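Ribosomal RNA processing protein 6 (Trypanosoma brucei brucei, PDB 4NLC) degrades RNA from the 3' end, both structured and non-structured, probably in rRNA processing, the piece described here being its catalytic domain with the HRDC region. Local coordinates at residues Asp96-Asp101 against Ala204-Arg209; Phe108-Gln113 against Asp124-Arg129. The protein carries 1 engineered substitution. One frame throughout, in Å; residues are numbered along the deposited sequence.

Contact 1: Asp96-Asp101 against Ala204-Arg209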
loop_
_atom_site.group_PDB
_atom_site.type_symbol
_atom_site.label_atom_id
_atom_site.label_comp_id
_atom_site.label_asym_id
_atom_site.label_seq_id
_atom_site.Cartn_x
_atom_site.Cartn_y
_atom_site.Cartn_z
ATOM N N ASP A 96 7.284 -7.908 2.581
ATOM C CA ASP A 96 6.480 -6.849 3.179
ATOM C C ASP A 96 6.830 -5.504 2.506
ATOM O O ASP A 96 7.842 -5.386 1.813
ATOM C CB ASP A 96 6.596 -6.794 4.715
ATOM C CG ASP A 96 5.512 -5.958 5.408
ATOM O OD1 ASP A 96 4.416 -5.770 4.804
ATOM O OD2 ASP A 96 5.753 -5.504 6.554
ATOM N N LEU A 97 5.972 -4.509 2.677
ATOM C CA LEU A 97 6.177 -3.198 2.079
ATOM C C LEU A 97 5.893 -2.122 3.105
ATOM O O LEU A 97 5.030 -2.315 3.964
ATOM C CB LEU A 97 5.173 -2.998 0.910
ATOM C CG LEU A 97 5.162 -3.930 -0.311
ATOM C CD1 LEU A 97 4.030 -3.549 -1.259
ATOM C CD2 LEU A 97 6.433 -3.835 -1.097
ATOM N N GLU A 98 6.565 -0.961 2.986
ATOM C CA GLU A 98 6.216 0.238 3.766
ATOM C C GLU A 98 5.679 1.256 2.745
ATOM O O GLU A 98 6.064 1.224 1.565
ATOM C CB GLU A 98 7.360 0.777 4.628
ATOM C CG GLU A 98 7.916 -0.235 5.624
ATOM C CD GLU A 98 6.961 -0.793 6.665
ATOM O OE1 GLU A 98 5.925 -0.149 6.943
ATOM O OE2 GLU A 98 7.261 -1.875 7.216
ATOM N N HIS A 99 4.746 2.095 3.157
ATOM C CA HIS A 99 4.015 2.982 2.235
ATOM C C HIS A 99 3.823 4.413 2.790
ATOM O O HIS A 99 3.997 4.643 3.988
ATOM C CB HIS A 99 2.643 2.292 1.975
ATOM C CG HIS A 99 1.746 2.900 0.940
ATOM N ND1 HIS A 99 0.716 3.748 1.296
ATOM C CD2 HIS A 99 1.665 2.651 -0.387
ATOM C CE1 HIS A 99 0.090 4.054 0.169
ATOM N NE2 HIS A 99 0.631 3.432 -0.871
ATOM N N HIS A 100 3.492 5.368 1.910
ATOM C CA HIS A 100 3.218 6.749 2.286
ATOM C C HIS A 100 1.906 7.204 1.638
ATOM O O HIS A 100 1.734 7.064 0.436
ATOM C CB HIS A 100 4.380 7.709 1.915
ATOM C CG HIS A 100 4.097 9.124 2.351
ATOM N ND1 HIS A 100 4.235 9.514 3.680
ATOM C CD2 HIS A 100 3.579 10.158 1.648
ATOM C CE1 HIS A 100 3.850 10.781 3.728
ATOM N NE2 HIS A 100 3.447 11.214 2.531
ATOM N N ASP A 101 1.027 7.807 2.414
ATOM C CA ASP A 101 -0.256 8.227 1.877
ATOM C C ASP A 101 -0.625 9.670 2.151
ATOM O O ASP A 101 -1.559 10.142 1.517
ATOM C CB ASP A 101 -1.393 7.279 2.356
ATOM C CG ASP A 101 -1.562 7.118 3.860
ATOM O OD1 ASP A 101 -1.520 8.138 4.576
ATOM O OD2 ASP A 101 -1.802 5.979 4.310
ATOM N N ALA A 204 5.181 5.741 10.977
ATOM C CA ALA A 204 6.331 6.610 10.671
ATOM C C ALA A 204 6.319 7.158 9.212
ATOM O O ALA A 204 5.494 6.741 8.390
ATOM C CB ALA A 204 7.633 5.865 10.940
ATOM N N ASP A 205 7.207 8.131 8.922
ATOM C CA ASP A 205 7.352 8.695 7.589
ATOM C C ASP A 205 8.431 7.864 6.867
ATOM O O ASP A 205 9.640 8.017 7.119
ATOM C CB ASP A 205 7.721 10.184 7.642
ATOM C CG ASP A 205 7.599 10.903 6.302
ATOM O OD1 ASP A 205 7.456 10.217 5.264
ATOM O OD2 ASP A 205 7.594 12.153 6.298
ATOM N N TRP A 206 7.979 6.965 5.982
ATOM C CA TRP A 206 8.880 6.056 5.271
ATOM C C TRP A 206 9.531 6.693 4.036
ATOM O O TRP A 206 10.329 6.047 3.369
ATOM C CB TRP A 206 8.178 4.741 4.957
ATOM C CG TRP A 206 7.957 3.939 6.191
ATOM C CD1 TRP A 206 6.810 3.861 6.931
ATOM C CD2 TRP A 206 8.946 3.175 6.898
ATOM N NE1 TRP A 206 7.018 3.072 8.047
ATOM C CE2 TRP A 206 8.326 2.656 8.061
ATOM C CE3 TRP A 206 10.302 2.875 6.657
ATOM C CZ2 TRP A 206 9.001 1.821 8.958
ATOM C CZ3 TRP A 206 10.983 2.093 7.577
ATOM C CH2 TRP A 206 10.331 1.561 8.701
ATOM N N ARG A 207 9.272 7.986 3.801
ATOM C CA ARG A 207 9.911 8.725 2.715
ATOM C C ARG A 207 11.294 9.213 3.144
ATOM O O ARG A 207 12.063 9.637 2.287
ATOM C CB ARG A 207 9.099 9.983 2.389
ATOM C CG ARG A 207 7.681 9.729 1.921
ATOM C CD ARG A 207 7.026 11.059 1.638
ATOM N NE ARG A 207 6.931 11.867 2.849
ATOM C CZ ARG A 207 6.734 13.173 2.847
ATOM N NH1 ARG A 207 6.636 13.831 1.700
ATOM N NH2 ARG A 207 6.648 13.835 3.987
ATOM N N VAL A 208 11.585 9.253 4.460
ATOM C CA VAL A 208 12.842 9.841 4.932
ATOM C C VAL A 208 14.057 9.008 4.544
ATOM O O VAL A 208 14.030 7.774 4.560
ATOM C CB VAL A 208 12.873 10.245 6.437
ATOM C CG1 VAL A 208 11.737 11.220 6.767
ATOM C CG2 VAL A 208 12.845 9.032 7.367
ATOM N N ARG A 209 15.103 9.718 4.136
ATOM C CA ARG A 209 16.394 9.157 3.776
ATOM C C ARG A 209 17.470 10.049 4.404
ATOM O O ARG A 209 17.389 11.271 4.291
ATOM C CB ARG A 209 16.575 9.025 2.240
ATOM C CG ARG A 209 15.563 8.105 1.529
ATOM C CD ARG A 209 15.702 6.630 1.942
ATOM N NE ARG A 209 14.754 5.781 1.219
ATOM C CZ ARG A 209 13.552 5.414 1.647
ATOM N NH1 ARG A 209 13.111 5.809 2.833
ATOM N NH2 ARG A 209 12.781 4.648 0.892
HETATM O O HOH W 1 5.280 6.878 5.236
#
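Glu98 over Trp206, Arg207 over His100 and a bridging water join the end of strand 92-100, in the mixed sheet of the exonuclease domain, to the loop before helix 213-224. The Glu98 side chain lies over one face of the indole: CB sits 3.7 Å from the centroid of the five-membered ring, 15° off its normal. A bend at chi2 folds the chain back across the rings, and the carboxylate stacks at 25° to them. CD of Arg207 stands 3.5 Å above the centre of the His100 imidazole, and the guanidinium lies flat on that ring with planes 15° apart. Asp96 and Glu98 fall in the Asp-X-Glu pattern of DEDD exonucleases, which in relatives binds the catalytic metals. The loop makes an Asx turn, Arg207 N to Asp205 OD1 at 3.2 Å, within a type I turn from Asp205 to Val208; the same oxygen accepts from Arg207 NE at 3.0 Å, while NH2 reaches OD2, a side-on salt bridge that holds the guanidinium against His100. Water 1 lies in the imidazole plane and bonds His100 ND1; it donates to His99 O at 2.9 Å and to Ala204 O, and accepts from Trp206 N at 2.8 Å. His100 NE2 is hydrogen-bonded to Tyr103 N.

Contact 2: Phe108-Gln113 against Asp124-Arg129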
loop_
_atom_site.group_PDB
_atom_site.type_symbol
_atom_site.label_atom_id
_atom_site.label_comp_id
_atom_site.label_asym_id
_atom_site.label_seq_id
_atom_site.Cartn_x
_atom_site.Cartn_y
_atom_site.Cartn_z
ATOM N N PHE A 108 2.159 6.045 -2.300
ATOM C CA PHE A 108 3.239 5.330 -2.970
ATOM C C PHE A 108 4.011 4.433 -2.026
ATOM O O PHE A 108 4.209 4.771 -0.863
ATOM C CB PHE A 108 4.187 6.283 -3.764
ATOM C CG PHE A 108 4.815 7.415 -2.980
ATOM C CD1 PHE A 108 5.943 7.199 -2.199
ATOM C CD2 PHE A 108 4.299 8.708 -3.056
ATOM C CE1 PHE A 108 6.526 8.251 -1.477
ATOM C CE2 PHE A 108 4.863 9.752 -2.317
ATOM C CZ PHE A 108 5.985 9.522 -1.547
ATOM N N THR A 109 4.530 3.331 -2.561
ATOM C CA THR A 109 5.369 2.424 -1.790
ATOM C C THR A 109 6.740 3.063 -1.551
ATOM O O THR A 109 7.378 3.550 -2.489
ATOM C CB THR A 109 5.471 1.078 -2.486
ATOM O OG1 THR A 109 4.146 0.656 -2.810
ATOM C CG2 THR A 109 6.157 0.027 -1.606
ATOM N N CYS A 110 7.198 3.002 -0.305
ATOM C CA CYS A 110 8.482 3.559 0.125
ATOM C C CYS A 110 9.632 2.559 0.256
ATOM O O CYS A 110 10.792 2.920 0.041
ATOM C CB CYS A 110 8.289 4.307 1.430
ATOM S SG CYS A 110 7.340 5.823 1.243
ATOM N N LEU A 111 9.315 1.338 0.675
ATOM C CA LEU A 111 10.303 0.324 0.996
ATOM C C LEU A 111 9.712 -1.039 0.804
ATOM O O LEU A 111 8.506 -1.217 0.964
ATOM C CB LEU A 111 10.639 0.500 2.480
ATOM C CG LEU A 111 12.048 0.240 2.961
ATOM C CD1 LEU A 111 13.053 1.220 2.334
ATOM C CD2 LEU A 111 12.092 0.303 4.494
ATOM N N MET A 112 10.566 -1.999 0.435
ATOM C CA MET A 112 10.176 -3.397 0.270
ATOM C C MET A 112 11.170 -4.168 1.144
ATOM O O MET A 112 12.368 -3.906 1.097
ATOM C CB MET A 112 10.270 -3.853 -1.205
ATOM C CG MET A 112 9.973 -5.338 -1.408
ATOM S SD MET A 112 10.125 -5.891 -3.129
ATOM C CE MET A 112 8.565 -5.387 -3.761
ATOM N N GLN A 113 10.672 -5.101 1.939
ATOM C CA GLN A 113 11.541 -5.907 2.780
ATOM C C GLN A 113 11.394 -7.334 2.274
ATOM O O GLN A 113 10.293 -7.764 1.902
ATOM C CB GLN A 113 11.144 -5.795 4.276
ATOM C CG GLN A 113 11.218 -4.366 4.842
ATOM C CD GLN A 113 9.861 -3.750 4.947
ATOM O OE1 GLN A 113 9.120 -3.967 5.899
ATOM N NE2 GLN A 113 9.480 -3.006 3.953
ATOM N N ASP A 124 15.177 -0.058 -1.390
ATOM C CA ASP A 124 14.740 1.316 -1.498
ATOM C C ASP A 124 13.942 1.552 -2.786
ATOM O O ASP A 124 14.498 1.936 -3.815
ATOM C CB ASP A 124 15.905 2.299 -1.313
ATOM C CG ASP A 124 15.466 3.737 -1.196
ATOM O OD1 ASP A 124 14.336 4.057 -1.644
ATOM O OD2 ASP A 124 16.262 4.555 -0.708
ATOM N N CYS A 125 12.614 1.321 -2.686
ATOM C CA CYS A 125 11.519 1.521 -3.660
ATOM C C CYS A 125 11.471 2.899 -4.221
ATOM O O CYS A 125 10.724 3.102 -5.172
ATOM C CB CYS A 125 10.178 1.242 -2.994
ATOM S SG CYS A 125 9.874 -0.474 -2.680
ATOM N N LEU A 126 12.022 3.871 -3.512
ATOM C CA LEU A 126 12.006 5.233 -3.983
ATOM C C LEU A 126 13.161 5.437 -4.933
ATOM O O LEU A 126 12.957 5.877 -6.055
ATOM C CB LEU A 126 12.053 6.234 -2.814
ATOM C CG LEU A 126 10.770 6.357 -1.990
ATOM C CD1 LEU A 126 10.961 7.318 -0.800
ATOM C CD2 LEU A 126 9.587 6.775 -2.867
ATOM N N LYS A 127 14.362 5.075 -4.498
ATOM C CA LYS A 127 15.580 5.220 -5.282
ATOM C C LYS A 127 15.581 4.319 -6.511
ATOM O O LYS A 127 16.099 4.736 -7.539
ATOM C CB LYS A 127 16.829 4.986 -4.410
ATOM C CG LYS A 127 18.073 5.584 -5.037
ATOM C CD LYS A 127 18.948 6.330 -4.062
ATOM C CE LYS A 127 20.219 6.786 -4.734
ATOM N NZ LYS A 127 19.947 7.623 -5.939
ATOM N N VAL A 128 15.001 3.107 -6.428
ATOM C CA VAL A 128 14.975 2.205 -7.602
ATOM C C VAL A 128 13.528 1.985 -8.115
ATOM O O VAL A 128 13.264 0.994 -8.802
ATOM C CB VAL A 128 15.779 0.871 -7.403
ATOM C CG1 VAL A 128 17.241 1.163 -7.084
ATOM C CG2 VAL A 128 15.169 -0.019 -6.333
ATOM N N ARG A 129 12.618 2.971 -7.850
ATOM C CA ARG A 129 11.218 2.955 -8.291
ATOM C C ARG A 129 11.066 2.546 -9.740
ATOM O O ARG A 129 10.288 1.637 -10.032
ATOM C CB ARG A 129 10.539 4.319 -8.068
ATOM C CG ARG A 129 9.048 4.330 -8.434
ATOM C CD ARG A 129 8.476 5.715 -8.210
ATOM N NE ARG A 129 7.177 5.918 -8.850
ATOM C CZ ARG A 129 6.015 5.563 -8.308
ATOM N NH1 ARG A 129 5.981 4.983 -7.110
ATOM N NH2 ARG A 129 4.881 5.789 -8.951
HETATM O O HOH W 2 7.790 3.743 -5.277
#
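A classic beta bulge in strand 108-115, where Cys110 and Leu111 both face Glu98 of the neighbouring strand, receives the loop that follows strand 120-123 in the same sheet of this RNase H-like exonuclease domain. Cys125 is the wedge. Its CB lies 3.5 Å from Cys110 O, and its SG, anti to its own carbonyl carbon (chi1 -72°), comes 3.5 Å from Met112 N while also touching Met112 CB at 3.7 Å and Thr109 CG2. Toward the start of the strand, CD2 of Leu126 meets CD1 and CE1 of Phe108, 3.7 Å from CE1, with the two side chains crossing at about a right angle. Asp124 shapes the loop: its OD1 accepts from Leu126 N, an Asx turn, and from Lys127 N at 3.0 Å, the latter bond nearly straight (171°) and arriving from above the carboxylate plane. OD2 of Asp124 forms a salt bridge with NE of Arg209. No direct hydrogen bond crosses between the segments; water 2 serves instead, donating to Thr109 O at 2.8 Å and to Cys125 O, and accepting from Arg129 NH1 at 2.9 Å within the guanidinium plane. NH1 also forms a salt bridge with Asp161, whose other oxygen bonds Thr109 OG1. Cys125 thus packs largely on the backbone at the bulge, while a single water satisfies two carbonyl oxygens that the loop and the strand do not pair directly.

Contacts 1 and 2 share the sheet, through adjacent antiparallel strands 92-100 and 108-115, and their centres lie 8 Å apart. Contact 2 is the more buried, with seven of nine touching residues buried against three of six, and the larger, at 375 against 297 Å². Its chemistry is sulfur, aliphatic and Phe108 contacts, with a polar edge at Arg129, whereas contact 1 relies on stacked charged and aromatic groups. Neither has a direct hydrogen bond between its segments; each uses a water. The strands are paired by Glu98 N to Leu111 O (2.8 Å), a probable hydrogen bond, and the Arg209-Asp124 salt bridge ties the two loops together.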